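Local coordinates for A-type flavoprotein (Giardia intestinalis, PDB 2Q9U), which binds FMN and a mu-oxo-diiron centre and probably works as an electron-transferring oxidoreductase that scavenges dioxygen, at residues 261-266 and 288-293; 312-317 and 345-350; 320-325 and 358-363. One frame throughout, in Å; residues are numbered along the deposited sequence.

Contact 1 of 3, residues 261-266 and 288-293. With FMN (flavin mononucleotide), chain F.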
loop_
_atom_site.group_PDB
_atom_site.type_symbol
_atom_site.label_atom_id
_atom_site.label_comp_id
_atom_site.label_asym_id
_atom_site.label_seq_id
_atom_site.Cartn_x
_atom_site.Cartn_y
_atom_site.Cartn_z
ATOM N N VAL A 261 -19.447 -7.250 10.872
ATOM C CA VAL A 261 -18.641 -6.873 12.031
ATOM C C VAL A 261 -17.439 -6.048 11.535
ATOM O O VAL A 261 -16.756 -6.455 10.599
ATOM C CB VAL A 261 -18.150 -8.090 12.835
ATOM C CG1 VAL A 261 -17.343 -7.621 14.056
ATOM C CG2 VAL A 261 -19.354 -8.915 13.291
ATOM N N VAL A 262 -17.257 -4.862 12.096
ATOM C CA VAL A 262 -16.163 -3.979 11.701
ATOM C C VAL A 262 -15.247 -3.841 12.920
ATOM O O VAL A 262 -15.714 -3.519 14.021
ATOM C CB VAL A 262 -16.678 -2.578 11.274
ATOM C CG1 VAL A 262 -15.507 -1.637 10.905
ATOM C CG2 VAL A 262 -17.658 -2.707 10.076
ATOM N N LEU A 263 -13.960 -4.121 12.751
ATOM C CA LEU A 263 -13.091 -4.070 13.920
ATOM C C LEU A 263 -11.654 -3.781 13.574
ATOM O O LEU A 263 -11.262 -3.749 12.403
ATOM C CB LEU A 263 -13.146 -5.391 14.734
ATOM C CG LEU A 263 -12.395 -6.614 14.183
ATOM C CD1 LEU A 263 -12.031 -7.611 15.285
ATOM C CD2 LEU A 263 -13.153 -7.285 13.050
ATOM N N ASP A 264 -10.862 -3.603 14.619
ATOM C CA ASP A 264 -9.430 -3.714 14.461
ATOM C C ASP A 264 -8.938 -4.459 15.711
ATOM O O ASP A 264 -9.656 -4.574 16.698
ATOM C CB ASP A 264 -8.789 -2.325 14.329
ATOM C CG ASP A 264 -7.430 -2.355 13.622
ATOM O OD1 ASP A 264 -6.812 -3.451 13.529
ATOM O OD2 ASP A 264 -6.970 -1.273 13.186
ATOM N N SER A 265 -7.724 -4.966 15.667
ATOM C CA SER A 265 -7.219 -5.806 16.753
ATOM C C SER A 265 -5.697 -5.671 16.693
ATOM O O SER A 265 -5.157 -5.482 15.628
ATOM C CB SER A 265 -7.667 -7.272 16.520
ATOM O OG SER A 265 -7.301 -8.120 17.606
ATOM N N MET A 266 -5.015 -5.772 17.829
ATOM C CA MET A 266 -3.554 -5.699 17.881
ATOM C C MET A 266 -2.885 -7.072 18.057
ATOM O O MET A 266 -1.883 -7.381 17.382
ATOM C CB MET A 266 -3.145 -4.756 19.007
ATOM C CG MET A 266 -3.565 -3.325 18.708
ATOM S SD MET A 266 -3.058 -2.155 19.968
ATOM C CE MET A 266 -4.122 -2.636 21.319
ATOM N N THR A 288 -22.809 -13.210 6.789
ATOM C CA THR A 288 -21.939 -12.544 7.756
ATOM C C THR A 288 -20.660 -12.107 7.034
ATOM O O THR A 288 -20.087 -12.872 6.281
ATOM C CB THR A 288 -21.548 -13.473 8.933
ATOM O OG1 THR A 288 -20.817 -14.603 8.436
ATOM C CG2 THR A 288 -22.792 -13.953 9.694
ATOM N N VAL A 289 -20.255 -10.863 7.265
ATOM C CA VAL A 289 -19.047 -10.281 6.687
ATOM C C VAL A 289 -18.221 -9.746 7.864
ATOM O O VAL A 289 -18.742 -9.065 8.740
ATOM C CB VAL A 289 -19.421 -9.134 5.668
ATOM C CG1 VAL A 289 -18.170 -8.364 5.181
ATOM C CG2 VAL A 289 -20.194 -9.697 4.473
ATOM N N LEU A 290 -16.934 -10.087 7.891
ATOM C CA LEU A 290 -16.017 -9.513 8.857
ATOM C C LEU A 290 -15.064 -8.587 8.129
ATOM O O LEU A 290 -14.422 -9.000 7.153
ATOM C CB LEU A 290 -15.239 -10.640 9.576
ATOM C CG LEU A 290 -14.171 -10.224 10.625
ATOM C CD1 LEU A 290 -14.089 -11.303 11.663
ATOM C CD2 LEU A 290 -12.781 -9.985 10.023
ATOM N N LEU A 291 -14.964 -7.351 8.610
ATOM C CA LEU A 291 -14.090 -6.341 8.029
ATOM C C LEU A 291 -13.112 -5.880 9.091
ATOM O O LEU A 291 -13.522 -5.222 10.045
ATOM C CB LEU A 291 -14.916 -5.121 7.541
ATOM C CG LEU A 291 -15.974 -5.370 6.468
ATOM C CD1 LEU A 291 -16.616 -4.035 6.089
ATOM C CD2 LEU A 291 -15.315 -6.020 5.237
ATOM N N GLU A 292 -11.831 -6.215 8.933
ATOM C CA GLU A 292 -10.822 -5.734 9.872
ATOM C C GLU A 292 -10.017 -4.610 9.233
ATOM O O GLU A 292 -9.552 -4.751 8.095
ATOM C CB GLU A 292 -9.890 -6.868 10.297
ATOM C CG GLU A 292 -8.990 -6.518 11.490
ATOM C CD GLU A 292 -8.837 -7.709 12.440
ATOM O OE1 GLU A 292 -9.827 -8.468 12.620
ATOM O OE2 GLU A 292 -7.726 -7.887 12.995
ATOM N N MET A 293 -9.839 -3.507 9.967
ATOM C CA MET A 293 -9.383 -2.270 9.325
ATOM C C MET A 293 -7.969 -2.372 8.761
ATOM O O MET A 293 -7.655 -1.683 7.800
ATOM C CB MET A 293 -9.546 -1.039 10.225
ATOM C CG MET A 293 -11.020 -0.749 10.613
ATOM S SD MET A 293 -12.146 -0.633 9.188
ATOM C CE MET A 293 -11.667 0.837 8.321
HETATM N N1 FMN F . -5.418 -1.581 27.801
HETATM C C2 FMN F . -6.151 -0.697 28.537
HETATM O O2 FMN F . -7.016 -1.121 29.321
HETATM N N3 FMN F . -5.904 0.658 28.429
HETATM C C4 FMN F . -4.949 1.151 27.553
HETATM O O4 FMN F . -4.880 2.369 27.408
HETATM C C4A FMN F . -4.199 0.245 26.781
HETATM N N5 FMN F . -3.201 0.668 25.909
HETATM C C5A FMN F . -2.484 -0.279 25.184
HETATM C C6 FMN F . -1.480 0.130 24.300
HETATM C C7 FMN F . -0.747 -0.810 23.553
HETATM C C7M FMN F . 0.450 -0.325 22.778
HETATM C C8 FMN F . -1.009 -2.172 23.693
HETATM C C8M FMN F . -0.324 -3.205 22.834
HETATM C C9 FMN F . -2.006 -2.583 24.577
HETATM C C9A FMN F . -2.747 -1.649 25.324
HETATM N N10 FMN F . -3.750 -2.065 26.197
HETATM C C10 FMN F . -4.446 -1.131 26.934
HETATM C "C1'" FMN F . -4.079 -3.516 26.391
HETATM C "C2'" FMN F . -4.897 -4.087 25.236
HETATM O "O2'" FMN F . -6.210 -3.532 25.173
HETATM C "C3'" FMN F . -4.858 -5.606 25.420
HETATM O "O3'" FMN F . -3.560 -6.038 25.039
HETATM C "C4'" FMN F . -5.876 -6.374 24.604
HETATM O "O4'" FMN F . -5.909 -7.724 25.049
HETATM C "C5'" FMN F . -5.532 -6.371 23.119
HETATM O "O5'" FMN F . -6.624 -6.907 22.392
HETATM P P FMN F . -6.332 -7.642 21.011
HETATM O O1P FMN F . -7.674 -7.740 20.307
HETATM O O2P FMN F . -5.358 -6.792 20.246
HETATM O O3P FMN F . -5.739 -9.024 21.228
HETATM O O HOH W 1 -5.714 -6.105 12.464
#

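Contact 2 of 3, residues 312-317 and 345-350. With FMN (flavin mononucleotide), chain F.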
loop_
_atom_site.group_PDB
_atom_site.type_symbol
_atom_site.label_atom_id
_atom_site.label_comp_id
_atom_site.label_asym_id
_atom_site.label_seq_id
_atom_site.Cartn_x
_atom_site.Cartn_y
_atom_site.Cartn_z
ATOM N N ALA A 312 -21.900 -4.954 14.102
ATOM C CA ALA A 312 -21.106 -4.863 15.336
ATOM C C ALA A 312 -19.789 -4.122 15.068
ATOM O O ALA A 312 -19.191 -4.267 13.984
ATOM C CB ALA A 312 -20.840 -6.275 15.917
ATOM N N PHE A 313 -19.369 -3.307 16.041
ATOM C CA PHE A 313 -18.079 -2.644 15.995
ATOM C C PHE A 313 -17.251 -3.034 17.209
ATOM O O PHE A 313 -17.757 -3.089 18.350
ATOM C CB PHE A 313 -18.243 -1.135 15.951
ATOM C CG PHE A 313 -18.581 -0.600 14.574
ATOM C CD1 PHE A 313 -19.859 -0.805 14.024
ATOM C CD2 PHE A 313 -17.637 0.089 13.833
ATOM C CE1 PHE A 313 -20.195 -0.319 12.749
ATOM C CE2 PHE A 313 -17.974 0.616 12.553
ATOM C CZ PHE A 313 -19.253 0.391 12.012
ATOM N N ALA A 314 -15.969 -3.270 16.973
ATOM C CA ALA A 314 -15.125 -3.806 18.030
ATOM C C ALA A 314 -13.727 -3.238 17.945
ATOM O O ALA A 314 -13.235 -2.952 16.862
ATOM C CB ALA A 314 -15.089 -5.316 17.957
ATOM N N SER A 315 -13.106 -3.098 19.109
ATOM C CA SER A 315 -11.719 -2.647 19.210
ATOM C C SER A 315 -11.186 -2.982 20.600
ATOM O O SER A 315 -11.927 -2.856 21.579
ATOM C CB SER A 315 -11.649 -1.115 19.016
ATOM O OG SER A 315 -10.361 -0.607 19.298
ATOM N N PRO A 316 -9.890 -3.359 20.698
ATOM C CA PRO A 316 -9.268 -3.277 22.024
ATOM C C PRO A 316 -9.102 -1.842 22.475
ATOM O O PRO A 316 -9.182 -0.898 21.661
ATOM C CB PRO A 316 -7.889 -3.951 21.814
ATOM C CG PRO A 316 -7.590 -3.781 20.373
ATOM C CD PRO A 316 -8.969 -3.908 19.689
ATOM N N THR A 317 -8.907 -1.659 23.783
ATOM C CA THR A 317 -8.578 -0.346 24.310
ATOM C C THR A 317 -7.122 -0.027 23.957
ATOM O O THR A 317 -6.197 -0.796 24.260
ATOM C CB THR A 317 -8.847 -0.247 25.837
ATOM O OG1 THR A 317 -10.262 -0.366 26.078
ATOM C CG2 THR A 317 -8.390 1.114 26.381
ATOM N N PHE A 345 -24.074 -3.703 17.963
ATOM C CA PHE A 345 -23.457 -4.349 19.119
ATOM C C PHE A 345 -21.976 -3.939 19.156
ATOM O O PHE A 345 -21.400 -3.582 18.115
ATOM C CB PHE A 345 -23.604 -5.869 18.983
ATOM C CG PHE A 345 -23.190 -6.642 20.193
ATOM C CD1 PHE A 345 -23.954 -6.581 21.374
ATOM C CD2 PHE A 345 -22.064 -7.447 20.163
ATOM C CE1 PHE A 345 -23.588 -7.312 22.518
ATOM C CE2 PHE A 345 -21.671 -8.187 21.297
ATOM C CZ PHE A 345 -22.434 -8.116 22.481
ATOM N N ALA A 346 -21.385 -3.936 20.350
ATOM C CA ALA A 346 -19.960 -3.594 20.488
ATOM C C ALA A 346 -19.270 -4.565 21.428
ATOM O O ALA A 346 -19.884 -5.054 22.368
ATOM C CB ALA A 346 -19.780 -2.138 20.969
ATOM N N PHE A 347 -17.991 -4.854 21.173
ATOM C CA PHE A 347 -17.234 -5.722 22.076
ATOM C C PHE A 347 -15.744 -5.432 21.947
ATOM O O PHE A 347 -15.347 -4.717 21.046
ATOM C CB PHE A 347 -17.525 -7.212 21.806
ATOM C CG PHE A 347 -17.217 -7.656 20.394
ATOM C CD1 PHE A 347 -18.144 -7.447 19.360
ATOM C CD2 PHE A 347 -16.006 -8.281 20.092
ATOM C CE1 PHE A 347 -17.858 -7.837 18.047
ATOM C CE2 PHE A 347 -15.710 -8.684 18.755
ATOM C CZ PHE A 347 -16.656 -8.481 17.747
ATOM N N GLY A 348 -14.927 -5.978 22.844
ATOM C CA GLY A 348 -13.493 -5.756 22.728
ATOM C C GLY A 348 -12.726 -6.108 23.969
ATOM O O GLY A 348 -13.285 -6.134 25.061
ATOM N N ALA A 349 -11.443 -6.379 23.774
ATOM C CA ALA A 349 -10.513 -6.673 24.870
ATOM C C ALA A 349 -10.024 -5.409 25.558
ATOM O O ALA A 349 -10.094 -4.318 25.011
ATOM C CB ALA A 349 -9.327 -7.483 24.319
ATOM N N PHE A 350 -9.516 -5.543 26.777
ATOM C CA PHE A 350 -8.777 -4.452 27.403
ATOM C C PHE A 350 -7.741 -5.069 28.341
ATOM O O PHE A 350 -7.803 -6.267 28.649
ATOM C CB PHE A 350 -9.712 -3.484 28.152
ATOM C CG PHE A 350 -10.435 -4.113 29.323
ATOM C CD1 PHE A 350 -11.631 -4.786 29.139
ATOM C CD2 PHE A 350 -9.893 -4.044 30.610
ATOM C CE1 PHE A 350 -12.312 -5.380 30.238
ATOM C CE2 PHE A 350 -10.555 -4.633 31.713
ATOM C CZ PHE A 350 -11.759 -5.303 31.521
HETATM N N1 FMN F . -5.418 -1.581 27.801
HETATM C C2 FMN F . -6.151 -0.697 28.537
HETATM O O2 FMN F . -7.016 -1.121 29.321
HETATM N N3 FMN F . -5.904 0.658 28.429
HETATM C C4 FMN F . -4.949 1.151 27.553
HETATM O O4 FMN F . -4.880 2.369 27.408
HETATM C C4A FMN F . -4.199 0.245 26.781
HETATM N N5 FMN F . -3.201 0.668 25.909
HETATM C C5A FMN F . -2.484 -0.279 25.184
HETATM C C6 FMN F . -1.480 0.130 24.300
HETATM C C7 FMN F . -0.747 -0.810 23.553
HETATM C C7M FMN F . 0.450 -0.325 22.778
HETATM C C8 FMN F . -1.009 -2.172 23.693
HETATM C C8M FMN F . -0.324 -3.205 22.834
HETATM C C9 FMN F . -2.006 -2.583 24.577
HETATM C C9A FMN F . -2.747 -1.649 25.324
HETATM N N10 FMN F . -3.750 -2.065 26.197
HETATM C C10 FMN F . -4.446 -1.131 26.934
HETATM C "C1'" FMN F . -4.079 -3.516 26.391
HETATM C "C2'" FMN F . -4.897 -4.087 25.236
HETATM O "O2'" FMN F . -6.210 -3.532 25.173
HETATM C "C3'" FMN F . -4.858 -5.606 25.420
HETATM O "O3'" FMN F . -3.560 -6.038 25.039
HETATM C "C4'" FMN F . -5.876 -6.374 24.604
HETATM O "O4'" FMN F . -5.909 -7.724 25.049
HETATM C "C5'" FMN F . -5.532 -6.371 23.119
HETATM O "O5'" FMN F . -6.624 -6.907 22.392
HETATM P P FMN F . -6.332 -7.642 21.011
HETATM O O1P FMN F . -7.674 -7.740 20.307
HETATM O O2P FMN F . -5.358 -6.792 20.246
HETATM O O3P FMN F . -5.739 -9.024 21.228
#

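Contact 3 of 3, residues 320-325 and 358-363. With FMN (flavin mononucleotide), chain F; NO3 (nitrate ion), chain D.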
loop_
_atom_site.group_PDB
_atom_site.type_symbol
_atom_site.label_atom_id
_atom_site.label_comp_id
_atom_site.label_asym_id
_atom_site.label_seq_id
_atom_site.Cartn_x
_atom_site.Cartn_y
_atom_site.Cartn_z
ATOM N N ASN A 320 -6.520 4.402 26.314
ATOM C CA ASN A 320 -7.752 4.889 26.949
ATOM C C ASN A 320 -8.896 5.193 25.996
ATOM O O ASN A 320 -9.857 5.859 26.376
ATOM C CB ASN A 320 -7.468 6.113 27.831
ATOM C CG ASN A 320 -6.474 5.812 28.942
ATOM O OD1 ASN A 320 -6.669 4.871 29.711
ATOM N ND2 ASN A 320 -5.393 6.606 29.017
ATOM N N THR A 321 -8.806 4.704 24.765
ATOM C CA THR A 321 -9.911 4.859 23.827
ATOM C C THR A 321 -9.954 3.709 22.821
ATOM O O THR A 321 -9.302 2.686 23.029
ATOM C CB THR A 321 -9.898 6.278 23.166
ATOM O OG1 THR A 321 -11.074 6.442 22.372
ATOM C CG2 THR A 321 -8.619 6.527 22.330
ATOM N N MET A 322 -10.750 3.852 21.763
ATOM C CA MET A 322 -10.787 2.840 20.695
ATOM C C MET A 322 -9.619 3.066 19.736
ATOM O O MET A 322 -9.019 4.135 19.721
ATOM C CB MET A 322 -12.110 2.911 19.911
ATOM C CG MET A 322 -12.239 4.220 19.105
ATOM S SD MET A 322 -13.790 4.355 18.194
ATOM C CE MET A 322 -14.930 4.916 19.500
ATOM N N MET A 323 -9.298 2.058 18.937
ATOM C CA MET A 323 -8.222 2.214 17.942
ATOM C C MET A 323 -8.616 3.303 16.926
ATOM O O MET A 323 -9.807 3.410 16.574
ATOM C CB MET A 323 -7.920 0.880 17.268
ATOM C CG MET A 323 -7.244 -0.132 18.244
ATOM S SD MET A 323 -6.801 -1.698 17.454
ATOM C CE MET A 323 -5.410 -1.155 16.447
ATOM N N PRO A 324 -7.625 4.141 16.475
ATOM C CA PRO A 324 -7.887 5.231 15.530
ATOM C C PRO A 324 -8.626 4.757 14.275
ATOM O O PRO A 324 -9.492 5.483 13.776
ATOM C CB PRO A 324 -6.468 5.726 15.170
ATOM C CG PRO A 324 -5.653 5.433 16.445
ATOM C CD PRO A 324 -6.195 4.085 16.867
ATOM N N SER A 325 -8.303 3.557 13.769
ATOM C CA SER A 325 -8.945 3.029 12.536
ATOM C C SER A 325 -10.467 2.842 12.723
ATOM O O SER A 325 -11.291 3.093 11.800
ATOM C CB SER A 325 -8.295 1.713 12.108
ATOM O OG SER A 325 -8.443 0.730 13.132
ATOM N N PRO A 358 -17.132 1.243 25.842
ATOM C CA PRO A 358 -17.933 2.429 26.166
ATOM C C PRO A 358 -17.890 3.537 25.122
ATOM O O PRO A 358 -18.946 4.122 24.832
ATOM C CB PRO A 358 -17.307 2.909 27.505
ATOM C CG PRO A 358 -16.888 1.603 28.139
ATOM C CD PRO A 358 -16.272 0.858 26.983
ATOM N N ASP A 359 -16.700 3.840 24.580
ATOM C CA ASP A 359 -16.568 4.872 23.552
ATOM C C ASP A 359 -17.269 4.449 22.254
ATOM O O ASP A 359 -17.927 5.268 21.628
ATOM C CB ASP A 359 -15.105 5.210 23.234
ATOM C CG ASP A 359 -14.440 6.050 24.321
ATOM O OD1 ASP A 359 -15.131 6.483 25.270
ATOM O OD2 ASP A 359 -13.221 6.278 24.211
ATOM N N ILE A 360 -17.160 3.177 21.879
ATOM C CA ILE A 360 -17.866 2.688 20.685
ATOM C C ILE A 360 -19.397 2.752 20.882
ATOM O O ILE A 360 -20.129 3.229 20.015
ATOM C CB ILE A 360 -17.451 1.270 20.334
ATOM C CG1 ILE A 360 -15.996 1.251 19.836
ATOM C CG2 ILE A 360 -18.382 0.727 19.269
ATOM C CD1 ILE A 360 -15.416 -0.193 19.731
ATOM N N VAL A 361 -19.864 2.290 22.032
ATOM C CA VAL A 361 -21.303 2.342 22.366
ATOM C C VAL A 361 -21.842 3.781 22.279
ATOM O O VAL A 361 -22.891 4.020 21.668
ATOM C CB VAL A 361 -21.601 1.717 23.769
ATOM C CG1 VAL A 361 -22.972 2.207 24.356
ATOM C CG2 VAL A 361 -21.534 0.138 23.733
ATOM N N ALA A 362 -21.131 4.733 22.875
ATOM C CA ALA A 362 -21.574 6.128 22.870
ATOM C C ALA A 362 -21.640 6.659 21.437
ATOM O O ALA A 362 -22.606 7.348 21.046
ATOM C CB ALA A 362 -20.654 6.992 23.731
ATOM N N GLU A 363 -20.621 6.310 20.631
ATOM C CA GLU A 363 -20.597 6.775 19.261
ATOM C C GLU A 363 -21.718 6.127 18.448
ATOM O O GLU A 363 -22.394 6.808 17.670
ATOM C CB GLU A 363 -19.200 6.556 18.639
ATOM C CG GLU A 363 -19.106 6.900 17.152
ATOM C CD GLU A 363 -19.377 8.349 16.794
ATOM O OE1 GLU A 363 -19.243 9.251 17.646
ATOM O OE2 GLU A 363 -19.701 8.586 15.601
HETATM N N1 FMN F . -5.418 -1.581 27.801
HETATM C C2 FMN F . -6.151 -0.697 28.537
HETATM O O2 FMN F . -7.016 -1.121 29.321
HETATM N N3 FMN F . -5.904 0.658 28.429
HETATM C C4 FMN F . -4.949 1.151 27.553
HETATM O O4 FMN F . -4.880 2.369 27.408
HETATM C C4A FMN F . -4.199 0.245 26.781
HETATM N N5 FMN F . -3.201 0.668 25.909
HETATM C C5A FMN F . -2.484 -0.279 25.184
HETATM C C6 FMN F . -1.480 0.130 24.300
HETATM C C7 FMN F . -0.747 -0.810 23.553
HETATM C C7M FMN F . 0.450 -0.325 22.778
HETATM C C8 FMN F . -1.009 -2.172 23.693
HETATM C C8M FMN F . -0.324 -3.205 22.834
HETATM C C9 FMN F . -2.006 -2.583 24.577
HETATM C C9A FMN F . -2.747 -1.649 25.324
HETATM N N10 FMN F . -3.750 -2.065 26.197
HETATM C C10 FMN F . -4.446 -1.131 26.934
HETATM C "C1'" FMN F . -4.079 -3.516 26.391
HETATM C "C2'" FMN F . -4.897 -4.087 25.236
HETATM O "O2'" FMN F . -6.210 -3.532 25.173
HETATM C "C3'" FMN F . -4.858 -5.606 25.420
HETATM O "O3'" FMN F . -3.560 -6.038 25.039
HETATM C "C4'" FMN F . -5.876 -6.374 24.604
HETATM O "O4'" FMN F . -5.909 -7.724 25.049
HETATM C "C5'" FMN F . -5.532 -6.371 23.119
HETATM O "O5'" FMN F . -6.624 -6.907 22.392
HETATM P P FMN F . -6.332 -7.642 21.011
HETATM O O1P FMN F . -7.674 -7.740 20.307
HETATM O O2P FMN F . -5.358 -6.792 20.246
HETATM O O3P FMN F . -5.739 -9.024 21.228
HETATM N N NO3 D . -4.786 2.064 13.950
HETATM O O1 NO3 D . -4.612 2.903 12.836
HETATM O O2 NO3 D . -3.683 1.445 14.532
HETATM O O3 NO3 D . -6.052 1.814 14.467
HETATM O O HOH W 2 -11.796 7.621 25.721
#

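Contact 1 of 3, residues 261-266 and 288-293
Leu-263 supplies the main bump between strands 261-263 and 288-292. Its CG takes the crowded position between the backbone N and the carbonyl carbon (chi1 76°), which tips the branched end toward the other strand, where it crosses Glu-292 obliquely. The hollow that receives it is walled by two residues: methyl CD2 of Leu-263 rests 3.9 Å from CG of Leu-290, and CG of Leu-263 lies 3.5 Å from OE1 of Glu-292. A bend at chi2 of Glu-292 (141°) sets OE1 against the leucine and OE2 against Ser-265, 3.6 Å from its CB; OE1 is also hydrogen-bonded to His-271. On the other face Val-262 and Leu-291 meet more loosely, CG2 of Val-262 standing 4.3 Å from CD1 of Leu-291. Met-293, bent at both chi2 and chi3, supplies the closer fit there with SD 3.9 Å from CG1 of Val-262, and Val-301 of helix 298-306 packs on both residues.

This is the first beta-alpha-beta unit of the flavodoxin-like domain, its parallel strands connected through helix 269-283. Four hydrogen bonds, each nearly along the acceptor's C=O axis, join the backbones: Val-261 N to Val-289 O, Leu-291 N to Val-261 O, Leu-263 N to Leu-291 O and Met-293 N to Leu-263 O, the last the most bent.

Where the strands stop, OD1 of Asp-264 and OE2 of Glu-292 come within 4.6 Å, like charges whose repulsion a shared water probably eases. That water is placed to donate to either, though acceptors near it outnumber its protons. Asp-264 OD1 also accepts Ser-265 N from above the carboxylate plane, and OD2 is hydrogen-bonded to Ser-325. The chain then reaches the FMN phosphate: OG of Ser-265 donates to O1P at 2.8 Å, and the backbone N of Met-266 donates to O2P.

Contact 2 of 3, residues 312-317 and 345-350
Part of the FMN pocket is built by the beta-alpha-beta unit of strand 310-314, helix 324-336 and strand 344-350, at the C-terminal ends of its parallel strands. Deeper in the sheet, Phe-347 carries the side-chain packing. With CG in the crowded position between the backbone N and the carbonyl carbon (chi1 58°), its ring turns toward the other strand and receives CB of Ala-314 over one face. This is a CH-pi contact, CB being 3.5 Å from the ring centroid and only 12° off the normal. Ala-312 CB meets the same ring at its edge, 4.0 Å from CE1.

The backbone pairing is firm at first, Phe-313 N donating to Phe-345 O at 2.9 Å. Two weak bonds follow, Phe-347 N to Phe-313 O and Ser-315 N to Phe-347 O, and Thr-317 N to Ala-349 O, 3.2 Å, continues the pairing beyond the last beta bridge. Gly-348 leaves room for Ser-315 O, a buried oxygen without a hydrogen-bond partner in the model. At the cofactor, Thr-317 O accepts FMN O2' at 2.9 Å, and CG2 of Thr-317, anti to the backbone N, lies 3.3 Å from N3 of FMN. OG1 of Thr-317 accepts from the backbone N atoms of Arg-355 and Ala-356. CB of Pro-316 approaches FMN O5' to 3.3 Å, with Ala-349 CB close to the same oxygen.

Strand 258-263 flanks segment 312-317 and strand 378-381 flanks 345-350, while helix 356-367 packs through Ile-360 against the face bearing Phe-313 and Ala-346.

Contact 3 of 3, residues 320-325 and 358-363
In this flavodoxin-like domain the loop that follows strand 310-314 passes the flavin and then enters helix 324-336; here it leans on the first turns of helix 356-367. The polar half of the contact belongs to Thr-321 and Asp-359, whose side chains cross at about a right angle. Thr-321 OG1, anti to the backbone N (chi1 -174°), donates to Asp-359 OD2 at 2.8 Å, meeting that oxygen on its anti lone pair, the one facing away from OD1. A water makes a second link, donating to the same OD2 at 2.5 Å and to Asn-320 O at 2.7 Å.

Met-322 makes the apolar half. Its CG occupies the crowded position (chi1 67°) and the chain bends only at chi3, so the terminal methyl lands on the helix backbone: CE is 3.6 Å from Asp-359 C and 3.8 Å from Ile-360 CG1. The backbone N of Met-322 is buried with no partner in the model, whereas the O of Met-322 is hydrogen-bonded to Asn-331 of a third subunit.

At one end of the loop Asn-320 N donates to FMN O4 at 2.8 Å. At the other, past the N-cap residue Met-323, Ser-325 N donates to O3 of a nitrate, probably from the crystallisation liquor, at 2.9 Å.

Two donors on one carboxylate oxygen, in the first turns of a helix, are consistent with an ionised Asp-359. The bond to O4 would be expected to polarise the C4=O4 carbonyl and draw some electron density from the ring, a modest influence on the flavin's electronics.

How the contacts relate
All three contacts lie in the flavodoxin-like domain and reach the same FMN. Both segments of contact 1 precede those of contacts 2 and 3, whose segments interleave. Contacts 1 and 2, with centres about 10 Å apart, share the five-stranded parallel sheet, in which strands 258-263 and 310-314 are neighbours. Contact 3 lies where helices 324-336 and 356-367 begin, its centre about 8 Å from that of contact 2 and about 14 Å from that of contact 1; Ser-315 OG to Met-323 N ties it to contact 2. Together they hold the cofactor from its phosphate (261-266) past its ribityl chain (contact 2) to its flavin ring (contact 3).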